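Dephospho-CoA kinase (Legionella pneumophila subsp. pneumophila, PDB 4TTR) probably catalyses the last step of coenzyme A biosynthesis, transferring phosphate from ATP to the 3'-hydroxyl group of dephospho-CoA. Local coordinates at residues K51-K56 / H103-K108; I124-L129 / H133-L138. One frame throughout, in Å; residues are numbered along the deposited sequence.

Overall arrangement
Along the chain the two contacts come in series: contact 1 (51-56 with 103-108) closes before contact 2 (124-129 with 133-138) opens, and their centres lie 15 Å apart. Contact 1 lies at the surface of the helical region that falls, in sequence, between strands 42-45 and 122-125. Contact 2 sits deeper, at the end of strand 122-125, which runs between 42-45 and 18-23 in the parallel five-stranded sheet. Helix 92-115 ties them together: it supplies V105 and I106 to contact 1, lies against Y135 and Y137 of contact 2 through I110, and stacks H103 on the H134 ring. The helical region is thus linked to the core that carries the predicted ATP site.

Contact 1: K51-K56 / H103-K108; sequences KELTSK and HPVIRK
Next to L53, which meets V105 and I106 across the contact, the carbonyl oxygen of E52 is gripped twice by a single residue. S55 OG donates a hydrogen bond of 3.1 Å to E52 O, and S55 N adds a backbone bond to the same E52 O. Both donors arrive from one face of the carbonyl plane, with the hydroxyl tilted 24° from that plane at a C=O...OG angle of 125°. This double hold lies where helix 46-52 ends and the chain turns off, L53 being the first residue to leave helical geometry. The contact belongs to the helical region that follows strand 42-45 in sequence and precedes strand 122-125 of the P-loop kinase sheet, where the end of this helix meets the flank of the long helix 92-115.

L53 reaches across to that helix. Its CG lies beside the backbone N, and CD1 continues away from CA (chi2 168°), which places one methyl at the tip of an extended arm. That methyl rests on the helix at V105: CD1 of L53 is 3.8 Å from V105 CB and equally 3.8 Å from V105 CG2, the two side chains lying alongside each other and pointing opposite ways. I106 is more peripheral, and its CG1 comes only to 4.4 Å from L53 CD1.

Contact between the segments is small and apolar, with no hydrogen bond across it. K109, one turn on from V105, also touches L53, and C60 of helix 59-68 packs on V105. T54 is buried, its hydroxyl bonded to A50 O and R81 NH1 and its side chain against L102 of the long helix. The same L53 methyl carbon, CD1, also approaches backbone polar atoms of that helix, lying 3.8 Å from V105 O and 4.0 Å from I106 N.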
ATOM      1  N   LYS A  51      10.433  -0.745  -5.019  1.00 20.08           N
ATOM      2  CA  LYS A  51      11.154   0.091  -5.970  1.00 19.01           C
ATOM      3  C   LYS A  51      12.656  -0.060  -5.791  1.00 19.77           C
ATOM      4  O   LYS A  51      13.395  -0.164  -6.769  1.00 19.30           O
ATOM      5  CB  LYS A  51      10.765   1.560  -5.815  1.00 21.38           C
ATOM      6  CG  LYS A  51       9.410   1.914  -6.395  1.00 28.09           C
ATOM      7  CD  LYS A  51       9.257   3.421  -6.505  1.00 40.94           C
ATOM      8  CE  LYS A  51       7.820   3.826  -6.786  0.74 33.76           C
ATOM      9  NZ  LYS A  51       7.662   5.310  -6.788  0.93 41.62           N
ATOM     10  N   GLU A  52      13.100  -0.062  -4.538  1.00 17.75           N
ATOM     11  CA  GLU A  52      14.510  -0.245  -4.236  1.00 20.07           C
ATOM     12  C   GLU A  52      15.000  -1.548  -4.850  1.00 19.22           C
ATOM     13  O   GLU A  52      16.009  -1.568  -5.554  1.00 18.47           O
ATOM     14  CB  GLU A  52      14.756  -0.248  -2.722  1.00 22.52           C
ATOM     15  CG  GLU A  52      16.199  -0.569  -2.330  1.00 35.55           C
ATOM     16  CD  GLU A  52      16.388  -0.719  -0.830  1.00 36.47           C
ATOM     17  OE1 GLU A  52      17.462  -1.205  -0.414  1.00 36.68           O
ATOM     18  OE2 GLU A  52      15.467  -0.356  -0.065  1.00 36.91           O
ATOM     19  N   LEU A  53      14.268  -2.627  -4.598  1.00 15.81           N
ATOM     20  CA  LEU A  53      14.690  -3.959  -5.020  1.00 16.37           C
ATOM     21  C   LEU A  53      14.404  -4.245  -6.492  1.00 17.37           C
ATOM     22  O   LEU A  53      14.602  -5.367  -6.956  1.00 14.74           O
ATOM     23  CB  LEU A  53      14.013  -5.016  -4.148  1.00 15.90           C
ATOM     24  CG  LEU A  53      14.519  -5.034  -2.708  1.00 18.16           C
ATOM     25  CD1 LEU A  53      13.619  -5.880  -1.829  1.00 20.97           C
ATOM     26  CD2 LEU A  53      15.951  -5.551  -2.665  1.00 25.67           C
ATOM     27  N   THR A  54      13.932  -3.233  -7.215  1.00 15.39           N
ATOM     28  CA  THR A  54      13.796  -3.322  -8.663  1.00 18.03           C
ATOM     29  C   THR A  54      14.578  -2.186  -9.316  1.00 16.36           C
ATOM     30  O   THR A  54      14.258  -1.742 -10.419  1.00 15.00           O
ATOM     31  CB  THR A  54      12.322  -3.283  -9.103  1.00 15.95           C
ATOM     32  OG1 THR A  54      11.667  -2.145  -8.527  1.00 17.42           O
ATOM     33  CG2 THR A  54      11.615  -4.546  -8.656  1.00 13.06           C
ATOM     34  N   SER A  55      15.612  -1.729  -8.616  1.00 18.55           N
ATOM     35  CA  SER A  55      16.564  -0.767  -9.160  1.00 19.14           C
ATOM     36  C   SER A  55      17.343  -1.392 -10.304  1.00 16.80           C
ATOM     37  O   SER A  55      17.319  -2.606 -10.490  1.00 14.62           O
ATOM     38  CB  SER A  55      17.535  -0.290  -8.076  1.00 20.36           C
ATOM     39  OG  SER A  55      16.973   0.748  -7.296  1.00 24.67           O
ATOM     40  N   LYS A  56      18.055  -0.558 -11.051  1.00 21.91           N
ATOM     41  CA  LYS A  56      18.787  -1.012 -12.226  1.00 22.28           C
ATOM     42  C   LYS A  56      19.748  -2.161 -11.898  1.00 25.23           C
ATOM     43  O   LYS A  56      20.604  -2.048 -11.020  1.00 20.66           O
ATOM     44  CB  LYS A  56      19.556   0.159 -12.845  1.00 27.25           C
ATOM     45  CG  LYS A  56      19.552   0.176 -14.368  1.00 48.69           C
ATOM     46  CD  LYS A  56      20.267   1.406 -14.912  1.00 49.45           C
ATOM     47  CE  LYS A  56      19.289   2.531 -15.225  1.00 54.00           C
ATOM     48  NZ  LYS A  56      19.964   3.857 -15.311  1.00 60.32           N
ATOM     49  N   HIS A 103       7.921 -11.075  -3.247  1.00 20.80           N
ATOM     50  CA  HIS A 103       7.562 -11.370  -1.860  1.00 23.65           C
ATOM     51  C   HIS A 103       8.745 -11.818  -0.992  1.00 23.06           C
ATOM     52  O   HIS A 103       8.907 -11.318   0.120  1.00 20.69           O
ATOM     53  CB  HIS A 103       6.463 -12.436  -1.807  1.00 28.41           C
ATOM     54  CG  HIS A 103       6.362 -13.123  -0.479  1.00 32.40           C
ATOM     55  ND1 HIS A 103       6.049 -12.450   0.683  1.00 34.73           N
ATOM     56  CD2 HIS A 103       6.550 -14.416  -0.126  1.00 31.92           C
ATOM     57  CE1 HIS A 103       6.039 -13.303   1.692  1.00 41.16           C
ATOM     58  NE2 HIS A 103       6.340 -14.502   1.229  1.00 33.26           N
ATOM     59  N   PRO A 104       9.577 -12.754  -1.492  1.00 24.82           N
ATOM     60  CA  PRO A 104      10.710 -13.236  -0.690  1.00 21.23           C
ATOM     61  C   PRO A 104      11.707 -12.146  -0.311  1.00 22.49           C
ATOM     62  O   PRO A 104      12.147 -12.101   0.837  1.00 23.50           O
ATOM     63  CB  PRO A 104      11.375 -14.265  -1.608  1.00 24.55           C
ATOM     64  CG  PRO A 104      10.310 -14.683  -2.548  1.00 20.98           C
ATOM     65  CD  PRO A 104       9.485 -13.467  -2.777  1.00 22.52           C
ATOM     66  N   VAL A 105      12.063 -11.286  -1.261  1.00 20.52           N
ATOM     67  CA  VAL A 105      13.046 -10.242  -0.995  1.00 19.44           C
ATOM     68  C   VAL A 105      12.438  -9.116  -0.161  1.00 19.70           C
ATOM     69  O   VAL A 105      13.095  -8.577   0.727  1.00 18.60           O
ATOM     70  CB  VAL A 105      13.648  -9.652  -2.300  1.00 23.29           C
ATOM     71  CG1 VAL A 105      14.638 -10.632  -2.919  1.00 33.04           C
ATOM     72  CG2 VAL A 105      12.562  -9.272  -3.304  1.00 20.75           C
ATOM     73  N   ILE A 106      11.184  -8.770  -0.430  1.00 19.22           N
ATOM     74  CA  ILE A 106      10.524  -7.711   0.327  1.00 18.79           C
ATOM     75  C   ILE A 106      10.385  -8.106   1.793  1.00 18.37           C
ATOM     76  O   ILE A 106      10.592  -7.280   2.683  1.00 19.82           O
ATOM     77  CB  ILE A 106       9.137  -7.378  -0.259  1.00 17.97           C
ATOM     78  CG1 ILE A 106       9.304  -6.655  -1.598  1.00 18.40           C
ATOM     79  CG2 ILE A 106       8.326  -6.509   0.706  1.00 20.47           C
ATOM     80  CD1 ILE A 106       8.001  -6.356  -2.327  1.00 18.65           C
ATOM     81  N   ARG A 107      10.041  -9.368   2.041  1.00 17.52           N
ATOM     82  CA  ARG A 107       9.832  -9.845   3.402  1.00 20.47           C
ATOM     83  C   ARG A 107      11.114  -9.759   4.228  1.00 21.31           C
ATOM     84  O   ARG A 107      11.070  -9.431   5.412  1.00 19.04           O
ATOM     85  CB  ARG A 107       9.313 -11.284   3.400  1.00 26.14           C
ATOM     86  CG  ARG A 107       8.774 -11.738   4.758  1.00 32.52           C
ATOM     87  CD  ARG A 107       8.459 -13.227   4.773  1.00 42.04           C
ATOM     88  NE  ARG A 107       9.637 -14.033   4.452  0.35 40.14           N
ATOM     89  CZ  ARG A 107      10.416 -14.645   5.344  0.68 43.73           C
ATOM     90  NH1 ARG A 107      10.162 -14.572   6.647  1.00 48.10           N
ATOM     91  NH2 ARG A 107      11.460 -15.344   4.924  1.00 50.10           N
ATOM     92  N   LYS A 108      12.249 -10.059   3.606  1.00 21.51           N
ATOM     93  CA  LYS A 108      13.533  -9.994   4.293  1.00 22.35           C
ATOM     94  C   LYS A 108      13.858  -8.567   4.722  1.00 21.16           C
ATOM     95  O   LYS A 108      14.426  -8.349   5.793  1.00 15.26           O
ATOM     96  CB  LYS A 108      14.650 -10.536   3.401  1.00 27.44           C
ATOM     97  CG  LYS A 108      14.960 -12.004   3.631  1.00 30.96           C
ATOM     98  CD  LYS A 108      16.104 -12.463   2.745  1.00 40.61           C
ATOM     99  CE  LYS A 108      15.603 -12.942   1.393  1.00 47.11           C
ATOM    100  NZ  LYS A 108      16.594 -12.697   0.307  1.00 42.34           N
TER

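Contact 2: I124-L129 / H133-L138; sequences IEIPLL and HHYPYL
I126 sends its two branches to different partners in the returning chain. CG2 lies over one face of the Y135 ring in a CH-pi contact, 4.0 Å from the ring centroid and 23° off the normal, displaced toward the rim so that Y135 CZ is its nearest atom at 3.8 Å. The other branch ends in CD1, which meets L138 CD1 tip to tip at 3.8 Å. With chi1 at 59°, CG1 sits between the backbone N and the carbonyl carbon while CG2 lies beside the N.

Two residues back, I124 CD1 touches both the edge of Y137 and the other methyl of L138. It approaches the Y137 ring in its plane, 3.7 Å from CE2, the side chains crossing at about a right angle, and stands 3.9 Å from L138 CD2. Y135, Y137 and L138, which meet the two isoleucines, belong to a type I turn from Y135 to L138. I110 of helix 92-115 touches both tyrosines, and the buried Y137 OH has no hydrogen-bonding partner in the model.

Packing is looser beyond this apolar cluster. P127 stays just beyond contact distance of the other segment, and H133 and P136 are exposed to solvent. Strand 122-125 pairs with 18-23, which leads into the P-loop; the side chain of I126 lies about 7 Å from that of K29, a predicted ATP-binding residue. The cluster joins the loop before strand 140-145 to the end of strand 122-125, the two neighbours of 18-23 in a P-loop kinase fold with strand order 2-3-1-4-5.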
ATOM      1  N   ILE A 124       2.885  -1.085   8.634  1.00 14.47           N
ATOM      2  CA  ILE A 124       3.388  -1.628   7.378  1.00 13.55           C
ATOM      3  C   ILE A 124       2.412  -1.310   6.246  1.00 13.93           C
ATOM      4  O   ILE A 124       1.318  -1.871   6.184  1.00  9.86           O
ATOM      5  CB  ILE A 124       3.596  -3.157   7.457  1.00 15.07           C
ATOM      6  CG1 ILE A 124       4.407  -3.531   8.702  1.00 16.31           C
ATOM      7  CG2 ILE A 124       4.289  -3.658   6.196  1.00 16.69           C
ATOM      8  CD1 ILE A 124       4.544  -5.026   8.931  1.00 18.02           C
ATOM      9  N   GLU A 125       2.804  -0.398   5.365  1.00 15.58           N
ATOM     10  CA  GLU A 125       1.990  -0.062   4.203  1.00 18.57           C
ATOM     11  C   GLU A 125       2.099  -1.161   3.155  1.00 19.65           C
ATOM     12  O   GLU A 125       3.189  -1.450   2.662  1.00 21.62           O
ATOM     13  CB  GLU A 125       2.416   1.280   3.609  1.00 20.17           C
ATOM     14  CG  GLU A 125       1.477   1.791   2.527  1.00 31.18           C
ATOM     15  CD  GLU A 125       1.971   3.070   1.876  1.00 44.51           C
ATOM     16  OE1 GLU A 125       2.129   3.083   0.637  0.38 36.60           O
ATOM     17  OE2 GLU A 125       2.190   4.064   2.600  1.00 44.55           O
ATOM     18  N   ILE A 126       0.958  -1.761   2.823  1.00 16.41           N
ATOM     19  CA  ILE A 126       0.900  -2.927   1.950  1.00 21.67           C
ATOM     20  C   ILE A 126      -0.192  -2.725   0.892  1.00 27.24           C
ATOM     21  O   ILE A 126      -1.006  -1.810   1.018  1.00 22.00           O
ATOM     22  CB  ILE A 126       0.642  -4.208   2.776  1.00 23.32           C
ATOM     23  CG1 ILE A 126      -0.671  -4.089   3.553  1.00 22.95           C
ATOM     24  CG2 ILE A 126       1.806  -4.447   3.721  1.00 23.77           C
ATOM     25  CD1 ILE A 126      -0.964  -5.256   4.479  1.00 25.51           C
ATOM     26  N   PRO A 127      -0.207  -3.561  -0.165  1.00 46.93           N
ATOM     27  CA  PRO A 127      -1.222  -3.349  -1.206  1.00 30.73           C
ATOM     28  C   PRO A 127      -2.639  -3.725  -0.773  1.00 27.56           C
ATOM     29  O   PRO A 127      -2.816  -4.516   0.153  1.00 24.28           O
ATOM     30  CB  PRO A 127      -0.751  -4.256  -2.351  1.00 30.13           C
ATOM     31  CG  PRO A 127       0.063  -5.301  -1.696  1.00 39.11           C
ATOM     32  CD  PRO A 127       0.741  -4.628  -0.537  1.00 48.03           C
ATOM     33  N   LEU A 128      -3.629  -3.157  -1.456  1.00 30.30           N
ATOM     34  CA  LEU A 128      -5.040  -3.376  -1.138  1.00 30.14           C
ATOM     35  C   LEU A 128      -5.404  -4.861  -1.088  1.00 29.24           C
ATOM     36  O   LEU A 128      -6.028  -5.326  -0.130  1.00 27.10           O
ATOM     37  CB  LEU A 128      -5.914  -2.657  -2.170  1.00 34.12           C
ATOM     38  CG  LEU A 128      -7.429  -2.871  -2.097  1.00 37.12           C
ATOM     39  CD1 LEU A 128      -7.997  -2.320  -0.797  1.00 30.64           C
ATOM     40  CD2 LEU A 128      -8.099  -2.225  -3.300  1.00 32.20           C
ATOM     41  N   LEU A 129      -5.008  -5.592  -2.127  1.00 29.91           N
ATOM     42  CA  LEU A 129      -5.295  -7.019  -2.235  1.00 33.86           C
ATOM     43  C   LEU A 129      -4.091  -7.855  -1.813  1.00 32.39           C
ATOM     44  O   LEU A 129      -3.670  -8.761  -2.534  1.00 32.66           O
ATOM     45  CB  LEU A 129      -5.692  -7.374  -3.668  1.00 41.89           C
ATOM     46  CG  LEU A 129      -6.893  -6.625  -4.240  1.00 39.42           C
ATOM     47  CD1 LEU A 129      -6.964  -6.856  -5.737  1.00 40.18           C
ATOM     48  CD2 LEU A 129      -8.179  -7.069  -3.563  1.00 36.00           C
ATOM     49  N   HIS A 133      -1.363 -14.854   3.385  1.00 48.68           N
ATOM     50  CA  HIS A 133      -0.362 -15.883   3.650  1.00 43.79           C
ATOM     51  C   HIS A 133       1.043 -15.294   3.657  1.00 39.71           C
ATOM     52  O   HIS A 133       1.967 -15.887   4.209  1.00 41.14           O
ATOM     53  CB  HIS A 133      -0.454 -17.004   2.609  1.00 59.15           C
ATOM     54  CG  HIS A 133      -1.708 -17.818   2.703  1.00 60.39           C
ATOM     55  ND1 HIS A 133      -2.804 -17.419   3.440  1.00 64.43           N
ATOM     56  CD2 HIS A 133      -2.040 -19.012   2.156  1.00 54.37           C
ATOM     57  CE1 HIS A 133      -3.754 -18.330   3.340  1.00 65.49           C
ATOM     58  NE2 HIS A 133      -3.316 -19.307   2.566  1.00 63.24           N
ATOM     59  N   HIS A 134       1.198 -14.127   3.038  1.00 39.79           N
ATOM     60  CA  HIS A 134       2.484 -13.441   3.004  1.00 36.48           C
ATOM     61  C   HIS A 134       2.605 -12.432   4.150  1.00 35.15           C
ATOM     62  O   HIS A 134       3.710 -11.984   4.475  1.00 29.45           O
ATOM     63  CB  HIS A 134       2.674 -12.748   1.651  1.00 37.55           C
ATOM     64  CG  HIS A 134       2.879 -13.702   0.514  1.00 38.04           C
ATOM     65  ND1 HIS A 134       3.209 -13.287  -0.759  1.00 34.78           N
ATOM     66  CD2 HIS A 134       2.801 -15.052   0.461  1.00 46.22           C
ATOM     67  CE1 HIS A 134       3.330 -14.343  -1.545  1.00 31.85           C
ATOM     68  NE2 HIS A 134       3.085 -15.426  -0.831  1.00 36.71           N
ATOM     69  N   TYR A 135       1.469 -12.092   4.761  1.00 33.34           N
ATOM     70  CA  TYR A 135       1.439 -11.204   5.924  1.00 33.38           C
ATOM     71  C   TYR A 135       0.610 -11.790   7.069  1.00 35.21           C
ATOM     72  O   TYR A 135      -0.332 -11.155   7.545  1.00 33.71           O
ATOM     73  CB  TYR A 135       0.879  -9.835   5.532  1.00 28.76           C
ATOM     74  CG  TYR A 135       1.731  -9.105   4.523  1.00 27.76           C
ATOM     75  CD1 TYR A 135       2.900  -8.466   4.912  1.00 26.16           C
ATOM     76  CD2 TYR A 135       1.370  -9.056   3.183  1.00 28.93           C
ATOM     77  CE1 TYR A 135       3.688  -7.799   3.998  1.00 29.16           C
ATOM     78  CE2 TYR A 135       2.152  -8.388   2.258  1.00 31.87           C
ATOM     79  CZ  TYR A 135       3.311  -7.761   2.674  1.00 33.50           C
ATOM     80  OH  TYR A 135       4.096  -7.096   1.763  1.00 42.80           O
ATOM     81  N   PRO A 136       0.964 -13.005   7.518  1.00 39.72           N
ATOM     82  CA  PRO A 136       0.229 -13.686   8.587  1.00 42.50           C
ATOM     83  C   PRO A 136       0.535 -13.132   9.978  1.00 37.86           C
ATOM     84  O   PRO A 136      -0.114 -13.525  10.947  1.00 42.23           O
ATOM     85  CB  PRO A 136       0.716 -15.130   8.468  1.00 41.97           C
ATOM     86  CG  PRO A 136       2.112 -14.994   7.974  1.00 39.92           C
ATOM     87  CD  PRO A 136       2.096 -13.817   7.036  1.00 35.93           C
ATOM     88  N   TYR A 137       1.506 -12.228  10.065  1.00 33.03           N
ATOM     89  CA  TYR A 137       1.996 -11.741  11.352  1.00 32.84           C
ATOM     90  C   TYR A 137       1.350 -10.427  11.797  1.00 29.71           C
ATOM     91  O   TYR A 137       1.651  -9.921  12.877  1.00 32.13           O
ATOM     92  CB  TYR A 137       3.518 -11.568  11.299  1.00 32.07           C
ATOM     93  CG  TYR A 137       4.028 -10.797  10.097  1.00 32.23           C
ATOM     94  CD1 TYR A 137       4.425 -11.459   8.943  1.00 28.77           C
ATOM     95  CD2 TYR A 137       4.123  -9.413  10.124  1.00 29.59           C
ATOM     96  CE1 TYR A 137       4.898 -10.764   7.847  1.00 28.49           C
ATOM     97  CE2 TYR A 137       4.595  -8.709   9.033  1.00 28.58           C
ATOM     98  CZ  TYR A 137       4.979  -9.388   7.898  1.00 28.94           C
ATOM     99  OH  TYR A 137       5.447  -8.690   6.811  1.00 24.80           O
ATOM    100  N   LEU A 138       0.465  -9.878  10.974  1.00 24.65           N
ATOM    101  CA  LEU A 138      -0.200  -8.623  11.302  1.00 20.61           C
ATOM    102  C   LEU A 138      -1.201  -8.802  12.440  1.00 18.98           C
ATOM    103  O   LEU A 138      -2.010  -9.725  12.415  1.00 20.78           O
ATOM    104  CB  LEU A 138      -0.915  -8.067  10.068  1.00 21.78           C
ATOM    105  CG  LEU A 138      -0.038  -7.738   8.860  1.00 19.40           C
ATOM    106  CD1 LEU A 138      -0.903  -7.223   7.723  1.00 26.65           C
ATOM    107  CD2 LEU A 138       1.039  -6.727   9.219  1.00 17.14           C
TER